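Local coordinates for protein citrate synthase (Pyrobaculum aerophilum, PDB 2IBP) that probably catalyses the condensation of oxaloacetate with acetyl-CoA and water to give citrate and CoA, the entry step of the tricarboxylic acid cycle, at residues A[197-207]-A[302-313]. Numbering follows the deposited sequence.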
loop_
_atom_site.group_PDB
_atom_site.type_symbol
_atom_site.label_atom_id
_atom_site.label_comp_id
_atom_site.label_asym_id
_atom_site.label_seq_id
_atom_site.Cartn_x
_atom_site.Cartn_y
_atom_site.Cartn_z
ATOM N N ASP A 197 27.748 3.369 -22.480
ATOM C CA ASP A 197 28.082 4.466 -23.368
ATOM C C ASP A 197 27.510 5.711 -22.687
ATOM O O ASP A 197 26.429 5.674 -22.083
ATOM C CB ASP A 197 27.416 4.260 -24.731
ATOM C CG ASP A 197 27.842 5.286 -25.756
ATOM O OD1 ASP A 197 27.484 6.474 -25.609
ATOM O OD2 ASP A 197 28.465 4.887 -26.763
ATOM N N PRO A 198 28.264 6.806 -22.706
ATOM C CA PRO A 198 27.822 8.065 -22.114
ATOM C C PRO A 198 26.409 8.492 -22.506
ATOM O O PRO A 198 25.683 9.055 -21.686
ATOM C CB PRO A 198 28.823 9.084 -22.665
ATOM C CG PRO A 198 30.019 8.296 -23.043
ATOM C CD PRO A 198 29.630 6.882 -23.250
ATOM N N LEU A 199 26.049 8.295 -23.763
ATOM C CA LEU A 199 24.738 8.677 -24.243
ATOM C C LEU A 199 23.629 7.826 -23.586
ATOM O O LEU A 199 22.580 8.354 -23.220
ATOM C CB LEU A 199 24.705 8.557 -25.761
ATOM C CG LEU A 199 23.464 9.033 -26.502
ATOM C CD1 LEU A 199 23.025 10.415 -26.070
ATOM C CD2 LEU A 199 23.778 8.975 -28.007
ATOM N N ALA A 200 23.899 6.542 -23.363
ATOM C CA ALA A 200 22.923 5.666 -22.709
ATOM C C ALA A 200 22.759 6.098 -21.245
ATOM O O ALA A 200 21.634 6.216 -20.748
ATOM C CB ALA A 200 23.341 4.201 -22.810
ATOM N N SER A 201 23.877 6.390 -20.578
ATOM C CA SER A 201 23.830 6.856 -19.181
ATOM C C SER A 201 23.060 8.158 -19.077
ATOM O O SER A 201 22.320 8.379 -18.121
ATOM C CB SER A 201 25.239 7.079 -18.625
ATOM O OG SER A 201 25.943 5.863 -18.601
ATOM N N ARG A 202 23.325 9.077 -19.999
ATOM C CA ARG A 202 22.586 10.336 -20.000
ATOM C C ARG A 202 21.084 10.101 -20.104
ATOM O O ARG A 202 20.291 10.789 -19.473
ATOM C CB ARG A 202 23.055 11.270 -21.119
ATOM C CG ARG A 202 22.298 12.583 -21.133
ATOM C CD ARG A 202 22.958 13.636 -21.994
ATOM N NE ARG A 202 22.889 13.388 -23.429
ATOM C CZ ARG A 202 21.955 13.873 -24.249
ATOM N NH1 ARG A 202 20.901 14.549 -23.789
ATOM N NH2 ARG A 202 22.049 13.639 -25.546
ATOM N N GLY A 203 20.693 9.168 -20.961
ATOM C CA GLY A 203 19.300 8.829 -21.136
ATOM C C GLY A 203 18.668 8.350 -19.848
ATOM O O GLY A 203 17.588 8.788 -19.486
ATOM N N ILE A 204 19.370 7.469 -19.145
ATOM C CA ILE A 204 18.856 6.966 -17.868
ATOM C C ILE A 204 18.788 8.114 -16.864
ATOM O O ILE A 204 17.766 8.318 -16.205
ATOM C CB ILE A 204 19.681 5.785 -17.324
ATOM C CG1 ILE A 204 19.569 4.583 -18.276
ATOM C CG2 ILE A 204 19.204 5.393 -15.905
ATOM C CD1 ILE A 204 18.147 4.054 -18.470
ATOM N N ASP A 205 19.853 8.895 -16.762
ATOM C CA ASP A 205 19.866 10.019 -15.819
ATOM C C ASP A 205 18.710 10.977 -16.118
ATOM O O ASP A 205 17.994 11.411 -15.211
ATOM C CB ASP A 205 21.185 10.781 -15.918
ATOM C CG ASP A 205 21.437 11.679 -14.717
ATOM O OD1 ASP A 205 21.181 11.236 -13.584
ATOM O OD2 ASP A 205 22.019 12.768 -14.890
ATOM N N LEU A 206 18.533 11.309 -17.396
ATOM C CA LEU A 206 17.468 12.209 -17.805
ATOM C C LEU A 206 16.113 11.626 -17.442
ATOM O O LEU A 206 15.264 12.303 -16.874
ATOM C CB LEU A 206 17.535 12.478 -19.306
ATOM C CG LEU A 206 16.520 13.476 -19.837
ATOM C CD1 LEU A 206 16.660 14.835 -19.130
ATOM C CD2 LEU A 206 16.719 13.606 -21.367
ATOM N N TYR A 207 15.910 10.354 -17.765
ATOM C CA TYR A 207 14.643 9.710 -17.449
ATOM C C TYR A 207 14.371 9.796 -15.945
ATOM O O TYR A 207 13.264 10.122 -15.518
ATOM C CB TYR A 207 14.662 8.253 -17.885
ATOM C CG TYR A 207 13.356 7.552 -17.573
ATOM C CD1 TYR A 207 12.335 7.482 -18.517
ATOM C CD2 TYR A 207 13.116 7.040 -16.310
ATOM C CE1 TYR A 207 11.134 6.886 -18.206
ATOM C CE2 TYR A 207 11.921 6.461 -16.001
ATOM C CZ TYR A 207 10.938 6.395 -16.943
ATOM O OH TYR A 207 9.741 5.820 -16.611
ATOM N N PHE A 302 12.521 14.557 -23.481
ATOM C CA PHE A 302 12.931 13.188 -23.732
ATOM C C PHE A 302 12.946 12.851 -25.222
ATOM O O PHE A 302 13.763 12.052 -25.670
ATOM C CB PHE A 302 12.147 12.181 -22.910
ATOM C CG PHE A 302 12.953 10.974 -22.573
ATOM C CD1 PHE A 302 14.011 11.070 -21.684
ATOM C CD2 PHE A 302 12.723 9.773 -23.191
ATOM C CE1 PHE A 302 14.796 9.988 -21.403
ATOM C CE2 PHE A 302 13.483 8.679 -22.887
ATOM C CZ PHE A 302 14.530 8.788 -21.984
ATOM N N LYS A 303 12.064 13.489 -25.982
ATOM C CA LYS A 303 12.055 13.348 -27.442
ATOM C C LYS A 303 13.429 13.727 -28.011
ATOM O O LYS A 303 14.006 13.014 -28.822
ATOM C CB LYS A 303 11.030 14.291 -28.048
ATOM C CG LYS A 303 11.088 14.337 -29.558
ATOM C CD LYS A 303 10.208 15.428 -30.105
ATOM C CE LYS A 303 10.271 15.433 -31.622
ATOM N NZ LYS A 303 9.518 16.577 -32.187
ATOM N N GLU A 304 13.955 14.859 -27.554
ATOM C CA GLU A 304 15.249 15.334 -28.034
ATOM C C GLU A 304 16.381 14.398 -27.653
ATOM O O GLU A 304 17.306 14.200 -28.418
ATOM C CB GLU A 304 15.513 16.771 -27.611
ATOM C CG GLU A 304 14.569 17.730 -28.306
ATOM C CD GLU A 304 14.598 17.558 -29.829
ATOM O OE1 GLU A 304 15.706 17.418 -30.400
ATOM O OE2 GLU A 304 13.521 17.530 -30.449
ATOM N N PHE A 305 16.346 13.865 -26.441
ATOM C CA PHE A 305 17.317 12.856 -26.080
ATOM C C PHE A 305 17.197 11.651 -27.022
ATOM O O PHE A 305 18.196 11.096 -27.484
ATOM C CB PHE A 305 17.120 12.360 -24.648
ATOM C CG PHE A 305 17.839 11.097 -24.401
ATOM C CD1 PHE A 305 19.215 11.100 -24.320
ATOM C CD2 PHE A 305 17.179 9.884 -24.460
ATOM C CE1 PHE A 305 19.913 9.915 -24.250
ATOM C CE2 PHE A 305 17.889 8.703 -24.391
ATOM C CZ PHE A 305 19.241 8.725 -24.288
ATOM N N SER A 306 15.966 11.203 -27.261
ATOM C CA SER A 306 15.731 10.040 -28.105
ATOM C C SER A 306 16.291 10.266 -29.505
ATOM O O SER A 306 16.855 9.356 -30.104
ATOM C CB SER A 306 14.247 9.700 -28.153
ATOM O OG SER A 306 13.765 9.459 -26.845
ATOM N N ARG A 307 16.134 11.486 -29.995
ATOM C CA ARG A 307 16.670 11.856 -31.298
ATOM C C ARG A 307 18.184 11.652 -31.303
ATOM O O ARG A 307 18.737 11.083 -32.243
ATOM C CB ARG A 307 16.346 13.306 -31.600
ATOM C CG ARG A 307 16.735 13.722 -32.997
ATOM C CD ARG A 307 16.622 15.208 -33.212
ATOM N NE ARG A 307 15.317 15.724 -32.827
ATOM C CZ ARG A 307 14.204 15.616 -33.553
ATOM N NH1 ARG A 307 14.180 14.921 -34.683
ATOM N NH2 ARG A 307 13.084 16.162 -33.102
ATOM N N ASP A 308 18.847 12.144 -30.257
ATOM C CA ASP A 308 20.293 11.976 -30.101
ATOM C C ASP A 308 20.689 10.519 -30.033
ATOM O O ASP A 308 21.676 10.106 -30.626
ATOM C CB ASP A 308 20.801 12.680 -28.855
ATOM C CG ASP A 308 20.693 14.181 -28.946
ATOM O OD1 ASP A 308 20.522 14.700 -30.071
ATOM O OD2 ASP A 308 20.774 14.840 -27.886
ATOM N N TYR A 309 19.913 9.725 -29.304
ATOM C CA TYR A 309 20.222 8.330 -29.141
ATOM C C TYR A 309 20.194 7.589 -30.478
ATOM O O TYR A 309 21.127 6.841 -30.818
ATOM C CB TYR A 309 19.252 7.684 -28.136
ATOM C CG TYR A 309 19.639 6.266 -27.818
ATOM C CD1 TYR A 309 20.484 5.977 -26.752
ATOM C CD2 TYR A 309 19.266 5.233 -28.653
ATOM C CE1 TYR A 309 20.879 4.687 -26.488
ATOM C CE2 TYR A 309 19.641 3.936 -28.393
ATOM C CZ TYR A 309 20.460 3.665 -27.316
ATOM O OH TYR A 309 20.851 2.376 -27.054
ATOM N N VAL A 310 19.137 7.797 -31.256
ATOM C CA VAL A 310 19.034 7.087 -32.523
ATOM C C VAL A 310 19.983 7.668 -33.568
ATOM O O VAL A 310 20.391 6.950 -34.483
ATOM C CB VAL A 310 17.585 6.989 -33.039
ATOM C CG1 VAL A 310 16.717 6.271 -32.012
ATOM C CG2 VAL A 310 17.036 8.350 -33.368
ATOM N N ALA A 311 20.370 8.931 -33.421
ATOM C CA ALA A 311 21.350 9.525 -34.341
ATOM C C ALA A 311 22.671 8.764 -34.162
ATOM O O ALA A 311 23.365 8.472 -35.140
ATOM C CB ALA A 311 21.533 10.991 -34.063
ATOM N N LYS A 312 22.997 8.398 -32.921
ATOM C CA LYS A 312 24.226 7.670 -32.651
ATOM C C LYS A 312 24.140 6.176 -32.905
ATOM O O LYS A 312 25.004 5.613 -33.571
ATOM C CB LYS A 312 24.703 7.898 -31.218
ATOM C CG LYS A 312 26.026 7.198 -30.918
ATOM C CD LYS A 312 26.506 7.490 -29.513
ATOM C CE LYS A 312 27.940 7.023 -29.294
ATOM N NZ LYS A 312 28.145 5.574 -29.544
ATOM N N PHE A 313 23.111 5.529 -32.368
ATOM C CA PHE A 313 23.004 4.082 -32.431
ATOM C C PHE A 313 22.095 3.550 -33.526
ATOM O O PHE A 313 21.984 2.339 -33.698
ATOM C CB PHE A 313 22.533 3.536 -31.093
ATOM C CG PHE A 313 23.476 3.825 -29.973
ATOM C CD1 PHE A 313 24.670 3.129 -29.878
ATOM C CD2 PHE A 313 23.189 4.798 -29.027
ATOM C CE1 PHE A 313 25.568 3.402 -28.861
ATOM C CE2 PHE A 313 24.078 5.058 -27.993
ATOM C CZ PHE A 313 25.269 4.367 -27.920
HETATM O O HOH W 1 19.190 15.881 -25.640
#
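Asp308 OD2 receives two hydrogen bonds, one directly from Arg202 NH2 at 2.9 Å, reaching its anti side 18° out of the carboxylate plane, and one from a water that Arg202 NH1 also holds. This oxygen and the water lie near the guanidinium plane, while one guanidinium face rests over Phe305 CD1, the two flat groups almost perpendicular. A bend at chi3 (70°) turns the arginine chain toward the neighbouring helix. At the N-terminal end of helix 198-207, Asp197 divides its carboxylate. OD1 uses its anti lone pair to cap the first turn, accepting from Leu199 N at 3.0 Å, whereas OD2 takes a salt bridge from Lys312 NZ at 2.9 Å and also abuts the edge of the Phe313 ring at CZ. Replacing this aspartate with alanine would probably leave Leu199 N without its cap and the Lys312 ammonium without its salt-bridge mate.

Alongside these polar bonds, helices 198-207 and 302-313 run antiparallel (161°, axes 10.3 Å apart) with knobs-into-holes packing. Leu199 is a knob among Phe305, Tyr309, Lys312 and Phe313, its CD1 lying 3.6 Å from Phe305 CE1. In return Phe305 enters the hole formed by Leu199, Arg202, Gly203 and Leu206. Gly203 CA lies over its ring face in a CH-pi contact, 3.5 Å from the ring centroid. Leu206 CD2 straddles Phe302 and Phe305, 3.5 Å from Phe305 CB, and helix 349-356 packs against Phe305 and Tyr309 as well.

Glu304 and Asp308 are magnesium-site residues of this protein, and here a magnesium ion lies about 4 Å from the Asp308 side chain, too far for direct coordination. The direct bond and the water from Arg202 probably fix the Asp308 carboxylate and offset part of its charge beside the metal site.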